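Local coordinates for LysM domain protein (Mycobacterium smegmatis, PDB 4OIT), which binds mannose as a bacterial lectin of the beta-prism II fold, forming a domain-swapped dimer, at residues B[3-15]-B[51-63]. Sequence-based numbering, arbitrary orientation.
With BMA (beta-D-mannopyranose), chain I.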
ATOM      1  N   ASP B   3     -13.086 -21.860   8.938  1.00 25.45           N
ATOM      2  CA  ASP B   3     -11.920 -22.003   9.810  1.00 25.11           C
ATOM      3  C   ASP B   3     -10.597 -22.062   9.046  1.00 24.89           C
ATOM      4  O   ASP B   3      -9.531 -22.150   9.659  1.00 24.59           O
ATOM      5  CB  ASP B   3     -12.064 -23.252  10.692  1.00 25.14           C
ATOM      6  CG  ASP B   3     -11.982 -24.555   9.907  1.00 25.11           C
ATOM      7  OD1 ASP B   3     -12.021 -24.522   8.659  1.00 25.21           O
ATOM      8  OD2 ASP B   3     -11.886 -25.621  10.547  1.00 25.23           O
ATOM      9  N   THR B   4     -10.665 -22.000   7.717  1.00 24.48           N
ATOM     10  CA  THR B   4      -9.499 -22.262   6.875  1.00 24.27           C
ATOM     11  C   THR B   4      -9.281 -21.211   5.785  1.00 24.34           C
ATOM     12  O   THR B   4     -10.226 -20.774   5.128  1.00 24.18           O
ATOM     13  CB  THR B   4      -9.606 -23.656   6.217  1.00 23.96           C
ATOM     14  OG1 THR B   4      -9.732 -24.654   7.238  1.00 23.89           O
ATOM     15  CG2 THR B   4      -8.373 -23.969   5.368  1.00 23.99           C
ATOM     16  N   LEU B   5      -8.020 -20.821   5.614  1.00 24.25           N
ATOM     17  CA  LEU B   5      -7.573 -20.073   4.443  1.00 24.40           C
ATOM     18  C   LEU B   5      -6.516 -20.909   3.738  1.00 24.50           C
ATOM     19  O   LEU B   5      -5.543 -21.338   4.356  1.00 24.74           O
ATOM     20  CB  LEU B   5      -6.972 -18.722   4.836  1.00 24.52           C
ATOM     21  CG  LEU B   5      -7.896 -17.701   5.501  1.00 24.69           C
ATOM     22  CD1 LEU B   5      -7.091 -16.483   5.924  1.00 24.90           C
ATOM     23  CD2 LEU B   5      -9.047 -17.282   4.599  1.00 24.62           C
ATOM     24  N   THR B   6      -6.721 -21.144   2.446  1.00 24.46           N
ATOM     25  CA  THR B   6      -5.799 -21.937   1.632  1.00 24.27           C
ATOM     26  C   THR B   6      -4.872 -21.019   0.833  1.00 24.12           C
ATOM     27  O   THR B   6      -5.044 -19.801   0.837  1.00 24.03           O
ATOM     28  CB  THR B   6      -6.569 -22.888   0.697  1.00 24.09           C
ATOM     29  OG1 THR B   6      -7.555 -22.152  -0.036  1.00 24.00           O
ATOM     30  CG2 THR B   6      -7.262 -23.971   1.513  1.00 24.29           C
ATOM     31  N   ALA B   7      -3.887 -21.612   0.164  1.00 23.91           N
ATOM     32  CA  ALA B   7      -2.841 -20.859  -0.536  1.00 23.98           C
ATOM     33  C   ALA B   7      -3.408 -19.756  -1.427  1.00 23.87           C
ATOM     34  O   ALA B   7      -4.226 -20.013  -2.307  1.00 24.34           O
ATOM     35  CB  ALA B   7      -1.973 -21.803  -1.357  1.00 24.00           C
ATOM     36  N   GLY B   8      -2.965 -18.526  -1.188  1.00 23.70           N
ATOM     37  CA  GLY B   8      -3.413 -17.370  -1.962  1.00 23.53           C
ATOM     38  C   GLY B   8      -4.574 -16.604  -1.349  1.00 23.34           C
ATOM     39  O   GLY B   8      -4.897 -15.511  -1.805  1.00 23.23           O
ATOM     40  N   GLN B   9      -5.208 -17.166  -0.322  1.00 23.46           N
ATOM     41  CA  GLN B   9      -6.342 -16.502   0.332  1.00 23.56           C
ATOM     42  C   GLN B   9      -5.894 -15.389   1.266  1.00 23.62           C
ATOM     43  O   GLN B   9      -4.706 -15.233   1.543  1.00 23.83           O
ATOM     44  CB  GLN B   9      -7.184 -17.503   1.121  1.00 23.17           C
ATOM     45  CG  GLN B   9      -8.042 -18.410   0.261  1.00 23.03           C
ATOM     46  CD  GLN B   9      -9.208 -18.987   1.034  1.00 22.72           C
ATOM     47  OE1 GLN B   9      -9.212 -20.167   1.370  1.00 22.62           O
ATOM     48  NE2 GLN B   9     -10.191 -18.149   1.343  1.00 22.76           N
ATOM     49  N   LYS B  10      -6.863 -14.619   1.748  1.00 24.03           N
ATOM     50  CA  LYS B  10      -6.592 -13.540   2.685  1.00 24.35           C
ATOM     51  C   LYS B  10      -7.801 -13.188   3.537  1.00 24.76           C
ATOM     52  O   LYS B  10      -8.944 -13.373   3.119  1.00 24.81           O
ATOM     53  CB  LYS B  10      -6.144 -12.293   1.923  1.00 24.35           C
ATOM     54  CG  LYS B  10      -7.207 -11.706   1.008  1.00 24.31           C
ATOM     55  CD  LYS B  10      -6.678 -10.512   0.238  1.00 24.40           C
ATOM     56  CE  LYS B  10      -7.640 -10.100  -0.862  1.00 24.48           C
ATOM     57  NZ  LYS B  10      -7.080  -9.017  -1.715  1.00 24.63           N
ATOM     58  N   LEU B  11      -7.528 -12.693   4.741  1.00 25.14           N
ATOM     59  CA  LEU B  11      -8.504 -11.920   5.497  1.00 25.57           C
ATOM     60  C   LEU B  11      -8.302 -10.470   5.103  1.00 26.22           C
ATOM     61  O   LEU B  11      -7.175  -9.986   5.081  1.00 26.46           O
ATOM     62  CB  LEU B  11      -8.299 -12.055   7.007  1.00 25.40           C
ATOM     63  CG  LEU B  11      -8.604 -13.388   7.685  1.00 25.13           C
ATOM     64  CD1 LEU B  11      -8.414 -13.242   9.186  1.00 25.18           C
ATOM     65  CD2 LEU B  11     -10.007 -13.880   7.372  1.00 25.21           C
ATOM     66  N   GLU B  12      -9.390  -9.788   4.773  1.00 27.44           N
ATOM     67  CA  GLU B  12      -9.358  -8.345   4.549  1.00 28.22           C
ATOM     68  C   GLU B  12      -9.837  -7.665   5.829  1.00 28.44           C
ATOM     69  O   GLU B  12     -10.183  -8.347   6.797  1.00 28.15           O
ATOM     70  CB  GLU B  12     -10.225  -7.982   3.342  1.00 28.70           C
ATOM     71  CG  GLU B  12      -9.639  -8.473   2.020  1.00 29.06           C
ATOM     72  CD  GLU B  12     -10.692  -8.806   0.975  1.00 29.47           C
ATOM     73  OE1 GLU B  12     -11.597  -9.626   1.261  1.00 29.45           O
ATOM     74  OE2 GLU B  12     -10.611  -8.258  -0.145  1.00 29.49           O
ATOM     75  N   ARG B  13      -9.837  -6.334   5.846  1.00 29.03           N
ATOM     76  CA  ARG B  13     -10.243  -5.577   7.037  1.00 29.46           C
ATOM     77  C   ARG B  13     -11.658  -5.931   7.470  1.00 28.81           C
ATOM     78  O   ARG B  13     -12.602  -5.782   6.697  1.00 28.78           O
ATOM     79  CB  ARG B  13     -10.179  -4.072   6.784  1.00 30.50           C
ATOM     80  CG  ARG B  13      -8.801  -3.549   6.420  1.00 31.49           C
ATOM     81  CD  ARG B  13      -8.508  -2.225   7.111  1.00 32.56           C
ATOM     82  NE  ARG B  13      -9.589  -1.251   6.958  1.00 33.58           N
ATOM     83  CZ  ARG B  13      -9.602  -0.042   7.516  1.00 34.70           C
ATOM     84  NH1 ARG B  13      -8.585   0.370   8.270  1.00 35.05           N
ATOM     85  NH2 ARG B  13     -10.637   0.767   7.317  1.00 35.07           N
ATOM     86  N   GLY B  14     -11.794  -6.391   8.710  1.00 28.47           N
ATOM     87  CA  GLY B  14     -13.081  -6.848   9.240  1.00 28.08           C
ATOM     88  C   GLY B  14     -13.357  -8.320   8.975  1.00 28.25           C
ATOM     89  O   GLY B  14     -14.359  -8.861   9.444  1.00 28.85           O
ATOM     90  N   GLY B  15     -12.469  -8.968   8.222  1.00 27.98           N
ATOM     91  CA  GLY B  15     -12.612 -10.381   7.884  1.00 27.86           C
ATOM     92  C   GLY B  15     -12.231 -11.261   9.057  1.00 27.92           C
ATOM     93  O   GLY B  15     -11.344 -10.913   9.841  1.00 27.83           O
ATOM     94  N   GLN B  51      -0.656   0.105  12.908  1.00 23.18           N
ATOM     95  CA  GLN B  51       0.356  -0.091  11.861  1.00 23.77           C
ATOM     96  C   GLN B  51      -0.241  -0.208  10.449  1.00 24.32           C
ATOM     97  O   GLN B  51       0.421  -0.691   9.532  1.00 24.92           O
ATOM     98  CB  GLN B  51       1.212  -1.322  12.177  1.00 23.51           C
ATOM     99  CG  GLN B  51       1.831  -1.298  13.565  1.00 23.36           C
ATOM    100  CD  GLN B  51       2.796  -2.444  13.810  1.00 23.31           C
ATOM    101  OE1 GLN B  51       3.187  -3.157  12.887  1.00 23.24           O
ATOM    102  NE2 GLN B  51       3.185  -2.626  15.066  1.00 23.54           N
ATOM    103  N   ASP B  52      -1.488   0.231  10.290  1.00 25.11           N
ATOM    104  CA  ASP B  52      -2.141   0.352   8.974  1.00 25.71           C
ATOM    105  C   ASP B  52      -2.264  -0.957   8.183  1.00 26.15           C
ATOM    106  O   ASP B  52      -2.313  -0.935   6.949  1.00 26.00           O
ATOM    107  CB  ASP B  52      -1.412   1.393   8.115  1.00 26.01           C
ATOM    108  CG  ASP B  52      -1.285   2.731   8.805  1.00 26.32           C
ATOM    109  OD1 ASP B  52      -2.313   3.250   9.289  1.00 26.78           O
ATOM    110  OD2 ASP B  52      -0.158   3.268   8.853  1.00 26.32           O
ATOM    111  N   VAL B  53      -2.325  -2.086   8.883  1.00 26.36           N
ATOM    112  CA  VAL B  53      -2.479  -3.382   8.226  1.00 26.44           C
ATOM    113  C   VAL B  53      -3.883  -3.456   7.633  1.00 26.54           C
ATOM    114  O   VAL B  53      -4.865  -3.239   8.341  1.00 26.76           O
ATOM    115  CB  VAL B  53      -2.254  -4.555   9.204  1.00 26.27           C
ATOM    116  CG1 VAL B  53      -2.522  -5.895   8.529  1.00 26.07           C
ATOM    117  CG2 VAL B  53      -0.836  -4.523   9.755  1.00 26.34           C
ATOM    118  N   VAL B  54      -3.971  -3.748   6.336  1.00 26.88           N
ATOM    119  CA  VAL B  54      -5.267  -3.827   5.640  1.00 27.07           C
ATOM    120  C   VAL B  54      -5.613  -5.214   5.094  1.00 27.21           C
ATOM    121  O   VAL B  54      -6.755  -5.456   4.698  1.00 27.25           O
ATOM    122  CB  VAL B  54      -5.383  -2.792   4.498  1.00 27.27           C
ATOM    123  CG1 VAL B  54      -5.355  -1.384   5.072  1.00 27.45           C
ATOM    124  CG2 VAL B  54      -4.292  -2.988   3.448  1.00 27.26           C
ATOM    125  N   ARG B  55      -4.637  -6.114   5.054  1.00 27.59           N
ATOM    126  CA  ARG B  55      -4.910  -7.512   4.729  1.00 27.66           C
ATOM    127  C   ARG B  55      -3.891  -8.444   5.367  1.00 27.28           C
ATOM    128  O   ARG B  55      -2.781  -8.034   5.714  1.00 27.16           O
ATOM    129  CB  ARG B  55      -4.961  -7.733   3.212  1.00 28.07           C
ATOM    130  CG  ARG B  55      -3.617  -7.687   2.502  1.00 28.52           C
ATOM    131  CD  ARG B  55      -3.771  -8.042   1.030  1.00 29.00           C
ATOM    132  NE  ARG B  55      -2.498  -7.979   0.311  1.00 29.19           N
ATOM    133  CZ  ARG B  55      -1.892  -6.856  -0.070  1.00 29.15           C
ATOM    134  NH1 ARG B  55      -2.425  -5.665   0.196  1.00 28.91           N
ATOM    135  NH2 ARG B  55      -0.737  -6.924  -0.720  1.00 29.38           N
ATOM    136  N   ALA B  56      -4.295  -9.701   5.515  1.00 27.03           N
ATOM    137  CA  ALA B  56      -3.442 -10.752   6.047  1.00 26.88           C
ATOM    138  C   ALA B  56      -3.590 -11.963   5.140  1.00 26.97           C
ATOM    139  O   ALA B  56      -4.537 -12.738   5.278  1.00 27.06           O
ATOM    140  CB  ALA B  56      -3.841 -11.090   7.475  1.00 26.82           C
ATOM    141  N   GLU B  57      -2.660 -12.114   4.202  1.00 26.92           N
ATOM    142  CA  GLU B  57      -2.785 -13.144   3.174  1.00 27.18           C
ATOM    143  C   GLU B  57      -1.842 -14.328   3.364  1.00 26.47           C
ATOM    144  O   GLU B  57      -0.650 -14.163   3.637  1.00 25.85           O
ATOM    145  CB  GLU B  57      -2.632 -12.541   1.769  1.00 28.21           C
ATOM    146  CG  GLU B  57      -1.250 -12.028   1.395  1.00 29.05           C
ATOM    147  CD  GLU B  57      -1.218 -11.441  -0.009  1.00 30.29           C
ATOM    148  OE1 GLU B  57      -2.298 -11.095  -0.539  1.00 30.77           O
ATOM    149  OE2 GLU B  57      -0.115 -11.324  -0.588  1.00 31.53           O
ATOM    150  N   VAL B  58      -2.418 -15.520   3.235  1.00 25.87           N
ATOM    151  CA  VAL B  58      -1.672 -16.768   3.189  1.00 25.57           C
ATOM    152  C   VAL B  58      -1.197 -16.905   1.749  1.00 25.61           C
ATOM    153  O   VAL B  58      -1.991 -17.204   0.858  1.00 25.60           O
ATOM    154  CB  VAL B  58      -2.560 -17.976   3.569  1.00 25.58           C
ATOM    155  CG1 VAL B  58      -1.746 -19.261   3.579  1.00 25.49           C
ATOM    156  CG2 VAL B  58      -3.221 -17.762   4.922  1.00 25.39           C
ATOM    157  N   GLN B  59       0.091 -16.669   1.524  1.00 25.80           N
ATOM    158  CA  GLN B  59       0.636 -16.576   0.170  1.00 25.82           C
ATOM    159  C   GLN B  59       0.933 -17.937  -0.454  1.00 26.09           C
ATOM    160  O   GLN B  59       1.118 -18.938   0.244  1.00 25.62           O
ATOM    161  CB  GLN B  59       1.912 -15.738   0.173  1.00 25.98           C
ATOM    162  CG  GLN B  59       1.722 -14.305   0.662  1.00 26.07           C
ATOM    163  CD  GLN B  59       2.998 -13.468   0.636  1.00 26.04           C
ATOM    164  OE1 GLN B  59       2.944 -12.256   0.808  1.00 25.88           O
ATOM    165  NE2 GLN B  59       4.146 -14.106   0.424  1.00 26.11           N
ATOM    166  N   THR B  60       0.998 -17.951  -1.784  1.00 26.24           N
ATOM    167  CA  THR B  60       1.337 -19.159  -2.544  1.00 26.33           C
ATOM    168  C   THR B  60       2.793 -19.589  -2.344  1.00 25.90           C
ATOM    169  O   THR B  60       3.135 -20.750  -2.586  1.00 25.63           O
ATOM    170  CB  THR B  60       1.080 -18.970  -4.053  1.00 26.44           C
ATOM    171  OG1 THR B  60       1.698 -17.757  -4.498  1.00 26.79           O
ATOM    172  CG2 THR B  60      -0.411 -18.910  -4.339  1.00 26.45           C
ATOM    173  N   ASP B  61       3.642 -18.656  -1.904  1.00 25.47           N
ATOM    174  CA  ASP B  61       5.040 -18.967  -1.565  1.00 25.10           C
ATOM    175  C   ASP B  61       5.204 -19.594  -0.171  1.00 24.35           C
ATOM    176  O   ASP B  61       6.322 -19.885   0.248  1.00 24.44           O
ATOM    177  CB  ASP B  61       5.945 -17.727  -1.723  1.00 25.16           C
ATOM    178  CG  ASP B  61       5.694 -16.654  -0.668  1.00 25.47           C
ATOM    179  OD1 ASP B  61       4.946 -16.898   0.303  1.00 25.88           O
ATOM    180  OD2 ASP B  61       6.251 -15.546  -0.813  1.00 25.61           O
ATOM    181  N   GLY B  62       4.094 -19.784   0.540  1.00 23.91           N
ATOM    182  CA  GLY B  62       4.089 -20.487   1.829  1.00 23.36           C
ATOM    183  C   GLY B  62       4.148 -19.587   3.055  1.00 22.82           C
ATOM    184  O   GLY B  62       4.122 -20.072   4.186  1.00 22.23           O
ATOM    185  N   ASN B  63       4.216 -18.278   2.830  1.00 22.42           N
ATOM    186  CA  ASN B  63       4.392 -17.309   3.905  1.00 22.34           C
ATOM    187  C   ASN B  63       3.071 -16.616   4.226  1.00 22.19           C
ATOM    188  O   ASN B  63       2.392 -16.123   3.325  1.00 22.18           O
ATOM    189  CB  ASN B  63       5.442 -16.273   3.489  1.00 22.21           C
ATOM    190  CG  ASN B  63       6.082 -15.558   4.672  1.00 22.21           C
ATOM    191  OD1 ASN B  63       5.877 -15.911   5.837  1.00 21.90           O
ATOM    192  ND2 ASN B  63       6.878 -14.547   4.366  1.00 22.22           N
TER
HETATM  193  C1  BMA I 202       9.256 -12.664   1.904  1.00 38.68           C
HETATM  194  C2  BMA I 202       8.193 -12.990   0.844  1.00 38.53           C
HETATM  195  C3  BMA I 202       7.350 -11.735   0.669  1.00 38.62           C
HETATM  196  C4  BMA I 202       6.884 -11.129   1.994  1.00 38.82           C
HETATM  197  C5  BMA I 202       7.963 -10.966   3.074  1.00 38.89           C
HETATM  198  C6  BMA I 202       7.225 -10.973   4.406  1.00 38.92           C
HETATM  199  O1  BMA I 202      10.213 -13.703   2.275  1.00 38.95           O
HETATM  200  O2  BMA I 202       7.361 -14.102   1.273  1.00 37.68           O
HETATM  201  O3  BMA I 202       6.195 -12.024  -0.140  1.00 38.59           O
HETATM  202  O4  BMA I 202       6.367  -9.810   1.734  1.00 38.92           O
HETATM  203  O5  BMA I 202       8.987 -11.975   3.143  1.00 38.85           O
HETATM  204  O6  BMA I 202       7.950 -10.200   5.366  1.00 39.52           O
HETATM  205  O   HOH W   1      -5.584  -0.701   9.669  1.00 26.13           O
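Leu5 meets Val58 through CB, which lies 3.9 Å from Val58 CG2; that methyl stands anti to the carbonyl carbon of Val58, and the two side chains cross at a slant, while Val84 of the second subunit also packs on Val58. The type II turn from Thr6 to Gln9 is braced from within, as Gln9 OE1 accepts from Thr6 N in a nearly straight bond (172° at the hydrogen) that arrives above the amide plane. At the end of the turn Gly8 and Gln9 both face Val58 in a G1 beta bulge: Gly8 N donates to Val58 O and Val58 N to Gln9 O, with Thr60 CG2 4.1 Å from Gly8 CA. From here strand 10-12 runs antiparallel along strand 53-58, as the outermost strand, within this chain, of one sheet of the beta-prism II fold; residues 4-6 pair with a strand of the second subunit, consistent with the domain-swapped dimer. Lys10 CB sits 3.5 Å from Glu57 CB, and the extended lysine chain crosses that of Arg55, Lys10 CD lying 3.9 Å from Arg55 CD. Arg55 NE forms a salt bridge with Glu57 OE1 whose hydrogen bond is weak, and which would probably ease the like charges of Lys10 and Arg55. Leu11 and Ala56 form the hydrogen-bonded pair, on the buried face where Ala56 also touches Leu28 and Leu66. Beyond Glu12, the bend at chi2 (-139°) lays Arg13 CD 3.8 Å from Val54 CG1, and the turn at chi3 (-49°) directs the guanidinium beyond it, where NH1 makes a weak bond, in the plane of the group, to a water that donates to Val53 O. Past Val58 the second segment turns into the mannose site. There Asp61 OD1 takes Gln59 NE2 and Asn63 N from opposite faces of its carboxylate, the latter closing an Asx turn, and Asp61 OD2 accepts from sugar O2 at 2.8 Å. Gln59 OE1 pairs with Tyr67 OH, which also binds the sugar.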